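Copper induced nitroreductase D (Lactococcus lactis, PDB 2WQF) binds FMN and is a copper-induced nitroreductase involved in defence against oxidative stress. Local coordinates at residues D90-A95 with N149-N154; G53-K58 with K163-P168. All coordinates share one frame; numbering follows the deposited sequence.

Contact 1. Residues D90-A95 with N149-N154; sequences DGFKAA and NLQHYN. With FMN (flavin mononucleotide), chain B.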
ATOM      1  N   ASP A  90     -18.226  19.376  -7.386  1.00 29.83           N
ATOM      2  CA  ASP A  90     -18.044  20.617  -6.645  1.00 27.75           C
ATOM      3  C   ASP A  90     -17.425  20.368  -5.270  1.00 20.50           C
ATOM      4  O   ASP A  90     -16.666  21.193  -4.778  1.00 21.89           O
ATOM      5  CB  ASP A  90     -19.361  21.367  -6.480  1.00 46.67           C
ATOM      6  CG  ASP A  90     -19.956  21.796  -7.813  1.00 60.37           C
ATOM      7  OD1 ASP A  90     -19.259  22.492  -8.589  1.00 61.56           O
ATOM      8  OD2 ASP A  90     -21.120  21.433  -8.086  1.00 76.85           O
ATOM      9  N   GLY A  91     -17.791  19.251  -4.649  1.00 22.92           N
ATOM     10  CA  GLY A  91     -17.229  18.903  -3.370  1.00 18.47           C
ATOM     11  C   GLY A  91     -15.741  18.592  -3.474  1.00 17.57           C
ATOM     12  O   GLY A  91     -14.967  18.855  -2.553  1.00 18.78           O
ATOM     13  N   PHE A  92     -15.318  18.025  -4.599  1.00 18.11           N
ATOM     14  CA  PHE A  92     -13.897  17.761  -4.787  1.00 17.59           C
ATOM     15  C   PHE A  92     -13.174  19.076  -5.046  1.00 18.32           C
ATOM     16  O   PHE A  92     -12.129  19.331  -4.466  1.00 17.54           O
ATOM     17  CB  PHE A  92     -13.659  16.766  -5.927  1.00 17.03           C
ATOM     18  CG  PHE A  92     -14.245  15.428  -5.680  1.00 19.27           C
ATOM     19  CD1 PHE A  92     -14.104  14.814  -4.453  1.00 21.32           C
ATOM     20  CD2 PHE A  92     -14.917  14.757  -6.688  1.00 20.61           C
ATOM     21  CE1 PHE A  92     -14.636  13.561  -4.227  1.00 21.01           C
ATOM     22  CE2 PHE A  92     -15.456  13.509  -6.475  1.00 21.98           C
ATOM     23  CZ  PHE A  92     -15.323  12.915  -5.238  1.00 19.54           C
ATOM     24  N   LYS A  93     -13.747  19.929  -5.895  1.00 18.04           N
ATOM     25  CA  LYS A  93     -13.168  21.253  -6.177  1.00 17.29           C
ATOM     26  C   LYS A  93     -13.010  22.106  -4.919  1.00 19.78           C
ATOM     27  O   LYS A  93     -12.001  22.792  -4.761  1.00 20.47           O
ATOM     28  CB  LYS A  93     -14.011  22.018  -7.210  1.00 23.99           C
ATOM     29  CG  LYS A  93     -13.401  23.358  -7.584  1.00 30.50           C
ATOM     30  CD  LYS A  93     -14.225  24.122  -8.623  1.00 41.46           C
ATOM     31  CE  LYS A  93     -14.178  25.604  -8.326  1.00 55.16           C
ATOM     32  NZ  LYS A  93     -15.062  26.401  -9.205  1.00 63.10           N
ATOM     33  N   ALA A  94     -14.018  22.071  -4.042  1.00 19.28           N
ATOM     34  CA  ALA A  94     -14.028  22.872  -2.831  1.00 17.10           C
ATOM     35  C   ALA A  94     -12.868  22.575  -1.874  1.00 17.83           C
ATOM     36  O   ALA A  94     -12.574  23.382  -0.987  1.00 19.45           O
ATOM     37  CB  ALA A  94     -15.360  22.695  -2.115  1.00 20.35           C
ATOM     38  N   ALA A  95     -12.213  21.426  -2.048  1.00 16.42           N
ATOM     39  CA  ALA A  95     -11.069  21.047  -1.225  1.00 14.10           C
ATOM     40  C   ALA A  95      -9.882  21.985  -1.471  1.00 15.04           C
ATOM     41  O   ALA A  95      -9.858  22.740  -2.437  1.00 15.76           O
ATOM     42  CB  ALA A  95     -10.678  19.602  -1.523  1.00 15.93           C
ATOM     43  N   ASN A 149      -9.877  12.198   0.616  1.00 11.03           N
ATOM     44  CA  ASN A 149     -10.573  11.062   0.007  1.00 12.42           C
ATOM     45  C   ASN A 149      -9.855  10.702  -1.291  1.00 11.56           C
ATOM     46  O   ASN A 149      -9.189  11.540  -1.895  1.00 13.34           O
ATOM     47  CB  ASN A 149     -12.075  11.354  -0.161  1.00 12.61           C
ATOM     48  CG  ASN A 149     -12.346  12.494  -1.129  1.00 15.97           C
ATOM     49  OD1 ASN A 149     -12.277  12.324  -2.324  1.00 15.71           O
ATOM     50  ND2 ASN A 149     -12.635  13.652  -0.605  1.00 12.56           N
ATOM     51  N   LEU A 150      -9.934   9.438  -1.664  1.00 12.62           N
ATOM     52  CA  LEU A 150      -9.188   8.905  -2.779  1.00 12.52           C
ATOM     53  C   LEU A 150     -10.114   8.567  -3.952  1.00 12.56           C
ATOM     54  O   LEU A 150     -11.000   7.729  -3.833  1.00 16.03           O
ATOM     55  CB  LEU A 150      -8.422   7.641  -2.338  1.00 13.13           C
ATOM     56  CG  LEU A 150      -7.516   7.009  -3.396  1.00 13.60           C
ATOM     57  CD1 LEU A 150      -6.381   7.929  -3.759  1.00 15.04           C
ATOM     58  CD2 LEU A 150      -7.001   5.664  -2.903  1.00 14.46           C
ATOM     59  N   GLN A 151      -9.884   9.240  -5.077  1.00 12.78           N
ATOM     60  CA  GLN A 151     -10.678   9.097  -6.273  1.00 13.61           C
ATOM     61  C   GLN A 151      -9.892   8.458  -7.400  1.00 12.71           C
ATOM     62  O   GLN A 151      -8.649   8.416  -7.389  1.00 14.39           O
ATOM     63  CB  GLN A 151     -11.221  10.450  -6.730  1.00 13.28           C
ATOM     64  CG  GLN A 151     -12.097  11.157  -5.721  1.00 13.98           C
ATOM     65  CD  GLN A 151     -13.180  10.248  -5.180  1.00 16.06           C
ATOM     66  OE1 GLN A 151     -13.827   9.535  -5.935  1.00 18.26           O
ATOM     67  NE2 GLN A 151     -13.356  10.244  -3.868  1.00 16.84           N
ATOM     68  N   HIS A 152     -10.644   7.971  -8.391  1.00 14.12           N
ATOM     69  CA  HIS A 152     -10.109   7.285  -9.551  1.00 14.44           C
ATOM     70  C   HIS A 152     -10.796   7.718 -10.842  1.00 17.25           C
ATOM     71  O   HIS A 152     -11.658   7.031 -11.373  1.00 20.39           O
ATOM     72  CB  HIS A 152     -10.183   5.774  -9.341  1.00 15.16           C
ATOM     73  CG  HIS A 152      -9.347   5.319  -8.190  1.00 12.29           C
ATOM     74  ND1 HIS A 152      -9.844   5.203  -6.910  1.00 14.19           N
ATOM     75  CD2 HIS A 152      -8.022   5.035  -8.109  1.00 16.42           C
ATOM     76  CE1 HIS A 152      -8.870   4.818  -6.100  1.00 17.12           C
ATOM     77  NE2 HIS A 152      -7.747   4.736  -6.800  1.00 16.68           N
ATOM     78  N   TYR A 153     -10.391   8.885 -11.337  1.00 15.65           N
ATOM     79  CA  TYR A 153     -10.869   9.397 -12.628  1.00 17.34           C
ATOM     80  C   TYR A 153      -9.860   9.099 -13.739  1.00 17.62           C
ATOM     81  O   TYR A 153     -10.036   9.526 -14.870  1.00 20.48           O
ATOM     82  CB  TYR A 153     -11.176  10.891 -12.513  1.00 18.59           C
ATOM     83  CG  TYR A 153     -12.417  11.128 -11.690  1.00 19.68           C
ATOM     84  CD1 TYR A 153     -13.674  10.849 -12.210  1.00 31.05           C
ATOM     85  CD2 TYR A 153     -12.332  11.595 -10.393  1.00 22.59           C
ATOM     86  CE1 TYR A 153     -14.814  11.042 -11.462  1.00 26.35           C
ATOM     87  CE2 TYR A 153     -13.463  11.802  -9.635  1.00 22.77           C
ATOM     88  CZ  TYR A 153     -14.704  11.516 -10.169  1.00 23.55           C
ATOM     89  OH  TYR A 153     -15.838  11.724  -9.408  1.00 33.06           O
ATOM     90  N   ASN A 154      -8.806   8.350 -13.398  1.00 18.18           N
ATOM     91  CA  ASN A 154      -7.960   7.684 -14.383  1.00 17.86           C
ATOM     92  C   ASN A 154      -8.731   6.480 -14.945  1.00 18.63           C
ATOM     93  O   ASN A 154      -9.476   5.825 -14.179  1.00 22.72           O
ATOM     94  CB  ASN A 154      -6.654   7.226 -13.723  1.00 17.58           C
ATOM     95  CG  ASN A 154      -6.896   6.425 -12.452  1.00 16.10           C
ATOM     96  OD1 ASN A 154      -7.344   6.971 -11.451  1.00 16.84           O
ATOM     97  ND2 ASN A 154      -6.679   5.123 -12.510  1.00 16.25           N
TER
HETATM   98  N1  FMN B1203     -13.245   6.114  -2.224  1.00 13.77           N
HETATM   99  C2  FMN B1203     -13.921   6.950  -3.225  1.00 17.10           C
HETATM  100  O2  FMN B1203     -14.722   7.787  -2.874  1.00 18.85           O
HETATM  101  N3  FMN B1203     -13.667   6.693  -4.612  1.00 18.19           N
HETATM  102  C4  FMN B1203     -12.786   5.722  -5.048  1.00 19.62           C
HETATM  103  O4  FMN B1203     -12.546   5.624  -6.220  1.00 18.98           O
HETATM  104  C4A FMN B1203     -12.130   4.872  -4.049  1.00 16.84           C
HETATM  105  N5  FMN B1203     -11.325   3.910  -4.356  1.00 16.15           N
HETATM  106  C5A FMN B1203     -10.421   3.362  -3.293  1.00 13.93           C
HETATM  107  C6  FMN B1203      -9.247   2.529  -3.712  1.00 13.37           C
HETATM  108  C7  FMN B1203      -8.370   2.070  -2.828  1.00 14.41           C
HETATM  109  C7M FMN B1203      -7.223   1.207  -3.306  1.00 14.68           C
HETATM  110  C8  FMN B1203      -8.559   2.428  -1.370  1.00 14.99           C
HETATM  111  C8M FMN B1203      -7.529   1.975  -0.350  1.00 15.32           C
HETATM  112  C9  FMN B1203      -9.614   3.146  -0.971  1.00 13.75           C
HETATM  113  C9A FMN B1203     -10.609   3.659  -1.981  1.00 13.88           C
HETATM  114  N10 FMN B1203     -11.763   4.417  -1.614  1.00 13.21           N
HETATM  115  C10 FMN B1203     -12.416   5.151  -2.607  1.00 14.49           C
HETATM  116  C1' FMN B1203     -12.066   4.708  -0.219  1.00 13.57           C
HETATM  117  C2' FMN B1203     -12.572   3.459   0.497  1.00 12.46           C
HETATM  118  O2' FMN B1203     -13.892   3.202   0.093  1.00 14.25           O
HETATM  119  C3' FMN B1203     -12.452   3.707   2.002  1.00 11.90           C
HETATM  120  O3' FMN B1203     -11.062   3.772   2.258  1.00 12.10           O
HETATM  121  C4' FMN B1203     -13.061   2.542   2.802  1.00 12.07           C
HETATM  122  O4' FMN B1203     -14.473   2.531   2.649  1.00 13.81           O
HETATM  123  C5' FMN B1203     -12.711   2.615   4.287  1.00 13.34           C
HETATM  124  O5' FMN B1203     -13.167   3.858   4.802  1.00 12.30           O
HETATM  125  P   FMN B1203     -12.103   4.901   5.469  1.00 11.68           P
HETATM  126  O1P FMN B1203     -11.328   4.206   6.514  1.00 13.53           O
HETATM  127  O2P FMN B1203     -11.164   5.431   4.320  1.00 11.64           O
HETATM  128  O3P FMN B1203     -12.998   6.076   6.057  1.00 14.69           O
HETATM  129  O   HOH W   1     -14.146  16.280  -1.328  1.00 19.12           O

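Contact 2. Residues G53-K58 with K163-P168; sequences GDAQDK and KEWNLP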
ATOM      1  N   GLY A  53      -4.777  25.778  -5.039  1.00 17.88           N
ATOM      2  CA  GLY A  53      -5.136  27.072  -5.604  1.00 22.61           C
ATOM      3  C   GLY A  53      -5.759  26.983  -6.979  1.00 16.35           C
ATOM      4  O   GLY A  53      -6.670  26.179  -7.221  1.00 19.14           O
ATOM      5  N   ASP A  54      -5.275  27.820  -7.885  1.00 20.06           N
ATOM      6  CA  ASP A  54      -5.801  27.873  -9.247  1.00 21.03           C
ATOM      7  C   ASP A  54      -5.701  26.534  -9.962  1.00 19.19           C
ATOM      8  O   ASP A  54      -6.564  26.194 -10.746  1.00 19.06           O
ATOM      9  CB  ASP A  54      -5.059  28.916 -10.085  1.00 26.08           C
ATOM     10  CG  ASP A  54      -5.420  30.337  -9.725  1.00 41.19           C
ATOM     11  OD1 ASP A  54      -6.203  30.550  -8.787  1.00 42.07           O
ATOM     12  OD2 ASP A  54      -4.905  31.247 -10.397  1.00 42.14           O
ATOM     13  N   ALA A  55      -4.638  25.770  -9.687  1.00 17.94           N
ATOM     14  CA  ALA A  55      -4.452  24.478 -10.335  1.00 18.08           C
ATOM     15  C   ALA A  55      -5.508  23.482  -9.858  1.00 16.48           C
ATOM     16  O   ALA A  55      -5.996  22.650 -10.628  1.00 16.95           O
ATOM     17  CB  ALA A  55      -3.029  23.948 -10.073  1.00 18.27           C
ATOM     18  N   GLN A  56      -5.866  23.575  -8.583  1.00 17.89           N
ATOM     19  CA  GLN A  56      -6.911  22.738  -8.009  1.00 16.59           C
ATOM     20  C   GLN A  56      -8.264  23.059  -8.695  1.00 14.20           C
ATOM     21  O   GLN A  56      -9.005  22.165  -9.100  1.00 16.83           O
ATOM     22  CB  GLN A  56      -6.968  22.995  -6.504  1.00 15.19           C
ATOM     23  CG  GLN A  56      -8.261  22.612  -5.785  1.00 14.19           C
ATOM     24  CD  GLN A  56      -8.514  21.125  -5.726  1.00 14.76           C
ATOM     25  OE1 GLN A  56      -7.694  20.319  -6.179  1.00 15.86           O
ATOM     26  NE2 GLN A  56      -9.661  20.749  -5.153  1.00 16.00           N
ATOM     27  N   ASP A  57      -8.570  24.341  -8.836  1.00 17.30           N
ATOM     28  CA  ASP A  57      -9.792  24.742  -9.537  1.00 20.08           C
ATOM     29  C   ASP A  57      -9.784  24.244 -10.994  1.00 22.88           C
ATOM     30  O   ASP A  57     -10.792  23.766 -11.499  1.00 20.68           O
ATOM     31  CB  ASP A  57      -9.909  26.261  -9.560  1.00 23.01           C
ATOM     32  CG  ASP A  57     -10.209  26.857  -8.217  1.00 28.26           C
ATOM     33  OD1 ASP A  57     -10.646  26.112  -7.324  1.00 26.34           O
ATOM     34  OD2 ASP A  57     -10.033  28.093  -8.079  1.00 33.25           O
ATOM     35  N   LYS A  58      -8.635  24.364 -11.665  1.00 19.79           N
ATOM     36  CA  LYS A  58      -8.517  23.990 -13.076  1.00 20.58           C
ATOM     37  C   LYS A  58      -8.718  22.498 -13.288  1.00 19.15           C
ATOM     38  O   LYS A  58      -9.378  22.079 -14.237  1.00 21.68           O
ATOM     39  CB  LYS A  58      -7.154  24.422 -13.635  1.00 22.35           C
ATOM     40  CG  LYS A  58      -6.919  24.070 -15.086  1.00 28.80           C
ATOM     41  CD  LYS A  58      -5.827  24.959 -15.684  1.00 36.63           C
ATOM     42  CE  LYS A  58      -5.933  25.060 -17.203  1.00 64.33           C
ATOM     43  NZ  LYS A  58      -4.994  26.081 -17.778  1.00 78.63           N
ATOM     44  N   LYS A 163      -0.832  16.898 -20.349  1.00 22.08           N
ATOM     45  CA  LYS A 163      -0.628  18.054 -21.216  1.00 23.99           C
ATOM     46  C   LYS A 163      -0.587  19.355 -20.420  1.00 26.16           C
ATOM     47  O   LYS A 163       0.313  20.179 -20.596  1.00 29.17           O
ATOM     48  CB  LYS A 163      -1.758  18.125 -22.240  1.00 30.62           C
ATOM     49  CG  LYS A 163      -1.716  19.371 -23.106  1.00 38.24           C
ATOM     50  CD  LYS A 163      -2.809  19.347 -24.157  1.00 52.96           C
ATOM     51  CE  LYS A 163      -2.818  20.622 -24.987  1.00 59.96           C
ATOM     52  NZ  LYS A 163      -3.936  20.629 -25.971  1.00 61.98           N
ATOM     53  N   GLU A 164      -1.563  19.542 -19.540  1.00 22.08           N
ATOM     54  CA  GLU A 164      -1.656  20.781 -18.785  1.00 22.75           C
ATOM     55  C   GLU A 164      -0.411  21.029 -17.913  1.00 24.56           C
ATOM     56  O   GLU A 164       0.060  22.159 -17.787  1.00 23.51           O
ATOM     57  CB  GLU A 164      -2.908  20.754 -17.918  1.00 21.38           C
ATOM     58  CG  GLU A 164      -3.058  21.971 -17.054  1.00 25.96           C
ATOM     59  CD  GLU A 164      -3.168  23.245 -17.863  1.00 36.39           C
ATOM     60  OE1 GLU A 164      -3.718  23.206 -18.991  1.00 33.35           O
ATOM     61  OE2 GLU A 164      -2.705  24.289 -17.362  1.00 36.12           O
ATOM     62  N   TRP A 165       0.117  19.971 -17.298  1.00 20.91           N
ATOM     63  CA  TRP A 165       1.254  20.115 -16.381  1.00 21.33           C
ATOM     64  C   TRP A 165       2.541  19.513 -16.934  1.00 20.24           C
ATOM     65  O   TRP A 165       3.511  19.349 -16.201  1.00 21.72           O
ATOM     66  CB  TRP A 165       0.897  19.560 -14.983  1.00 18.12           C
ATOM     67  CG  TRP A 165      -0.101  20.478 -14.304  1.00 19.35           C
ATOM     68  CD1 TRP A 165       0.179  21.669 -13.717  1.00 20.54           C
ATOM     69  CD2 TRP A 165      -1.532  20.317 -14.211  1.00 21.55           C
ATOM     70  NE1 TRP A 165      -0.966  22.269 -13.269  1.00 21.08           N
ATOM     71  CE2 TRP A 165      -2.034  21.458 -13.552  1.00 20.62           C
ATOM     72  CE3 TRP A 165      -2.426  19.320 -14.603  1.00 22.60           C
ATOM     73  CZ2 TRP A 165      -3.388  21.638 -13.283  1.00 19.24           C
ATOM     74  CZ3 TRP A 165      -3.783  19.500 -14.333  1.00 21.37           C
ATOM     75  CH2 TRP A 165      -4.246  20.653 -13.677  1.00 18.61           C
ATOM     76  N   ASN A 166       2.558  19.241 -18.239  1.00 22.65           N
ATOM     77  CA  ASN A 166       3.791  18.862 -18.926  1.00 27.71           C
ATOM     78  C   ASN A 166       4.470  17.669 -18.288  1.00 21.64           C
ATOM     79  O   ASN A 166       5.670  17.699 -18.008  1.00 25.18           O
ATOM     80  CB  ASN A 166       4.762  20.038 -18.943  1.00 27.85           C
ATOM     81  CG  ASN A 166       4.208  21.221 -19.685  1.00 48.13           C
ATOM     82  OD1 ASN A 166       4.026  22.302 -19.120  1.00 57.17           O
ATOM     83  ND2 ASN A 166       3.914  21.020 -20.965  1.00 51.33           N
ATOM     84  N   LEU A 167       3.688  16.629 -18.047  1.00 20.62           N
ATOM     85  CA  LEU A 167       4.198  15.438 -17.409  1.00 20.42           C
ATOM     86  C   LEU A 167       4.794  14.479 -18.439  1.00 22.39           C
ATOM     87  O   LEU A 167       4.341  14.414 -19.585  1.00 25.34           O
ATOM     88  CB  LEU A 167       3.077  14.724 -16.673  1.00 19.09           C
ATOM     89  CG  LEU A 167       2.301  15.549 -15.651  1.00 19.10           C
ATOM     90  CD1 LEU A 167       1.215  14.678 -15.037  1.00 19.65           C
ATOM     91  CD2 LEU A 167       3.217  16.148 -14.580  1.00 20.41           C
ATOM     92  N   PRO A 168       5.815  13.719 -18.030  1.00 21.76           N
ATOM     93  CA  PRO A 168       6.363  12.677 -18.903  1.00 21.62           C
ATOM     94  C   PRO A 168       5.314  11.643 -19.278  1.00 20.94           C
ATOM     95  O   PRO A 168       4.443  11.297 -18.463  1.00 20.31           O
ATOM     96  CB  PRO A 168       7.448  12.017 -18.033  1.00 21.39           C
ATOM     97  CG  PRO A 168       7.821  13.031 -17.012  1.00 22.10           C
ATOM     98  CD  PRO A 168       6.548  13.819 -16.748  1.00 20.12           C
TER

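Contact 1. Residues D90-A95 with N149-N154
N149 meets F92 where helix 88-93 lies beside the end of strand 146-151, the strand of the nitroreductase-fold sheet that runs along the FMN pocket. Its OD1 approaches F92 CE1 obliquely at 3.3 Å, while ND2 bonds to I13 O and, through a water, to G91 O. The same OD1 accepts a hydrogen bond of 2.8 Å from Q151 NE2. L150 points away from the helix and lays CD2 against the flavin's dimethylbenzene ring.

Q151 lies between F92 and the flavin. Its CG sits over one face of the F92 ring, 4.0 Å from the centroid, in a CH-pi contact. A bend at chi2 (-50°) turns the terminal amide to the pyrimidine edge of FMN. There NE2 gives its second bond to FMN O2 at 3.0 Å, and OE1 accepts a weak one from FMN N3. Two partners on NE2 thus fix the amide's rotation. With an alanine here, FMN O2 and N149 OD1 would probably lose the NE2 donor, FMN N3 its weak acceptor and F92 the CH-pi contact on one face.

H152 ND1 donates almost straight to FMN O4, 2.8 Å away at 176°, while its ring meets W125 of the second subunit. Y153, next in the chain, sets its OH at the edge of the F92 ring, 3.5 Å from F92 CE2.

Contact 2. Residues G53-K58 with K163-P168
A55 and W165 have their CA atoms 9.4 Å apart, K58 and E164 theirs 9.5 Å apart. The first turns of helix 53-73 thus face the last turn of helix 158-164 at a spacing bridged mainly by side chains. K58 and E164 reach for each other from opposite directions. The lysine chain is extended, with CG anti to the backbone N (chi1 179°), and it carries NZ to within 2.9 Å of E164 OE2 in a hydrogen-bonded salt bridge. NZ comes from above the carboxylate plane, 48° out of it.

Helix 158-164 ends here in a Schellman motif, with N166 at positive phi as the C-prime residue. W165, the first residue to leave helical angles, sends its indole back toward helix 53-73. CZ2 comes to 4.0 Å from A55 CB and 3.9 Å from A55 O, the carbonyl oxygen lying oblique to the ring. E164 CG lies over the centre of that indole, 3.4 Å above its plane, and a bend at chi2 (61°) then lifts the carboxylate to the lysine. The indole also packs on L49 and L51 of strand 46-52 and on A201 of the second subunit.

Both contacts join a helix to a part of the chain that follows much later, and contact 1 is nested inside the loop that contact 2 closes. Their centres lie about 14 Å apart. Contact 1 is mostly buried beside the flavin, where the Q151 amide is bonded to FMN and to N149, beside the F92 ring. Contact 2 is partly exposed, farther from the chain's centre and away from the annotated sites; there a salt bridge accompanies an apolar tryptophan-alanine touch. The helices of the two first segments meet directly: Q56, which turns away from 163-168, probably donates from NE2 to K93 O of contact 1.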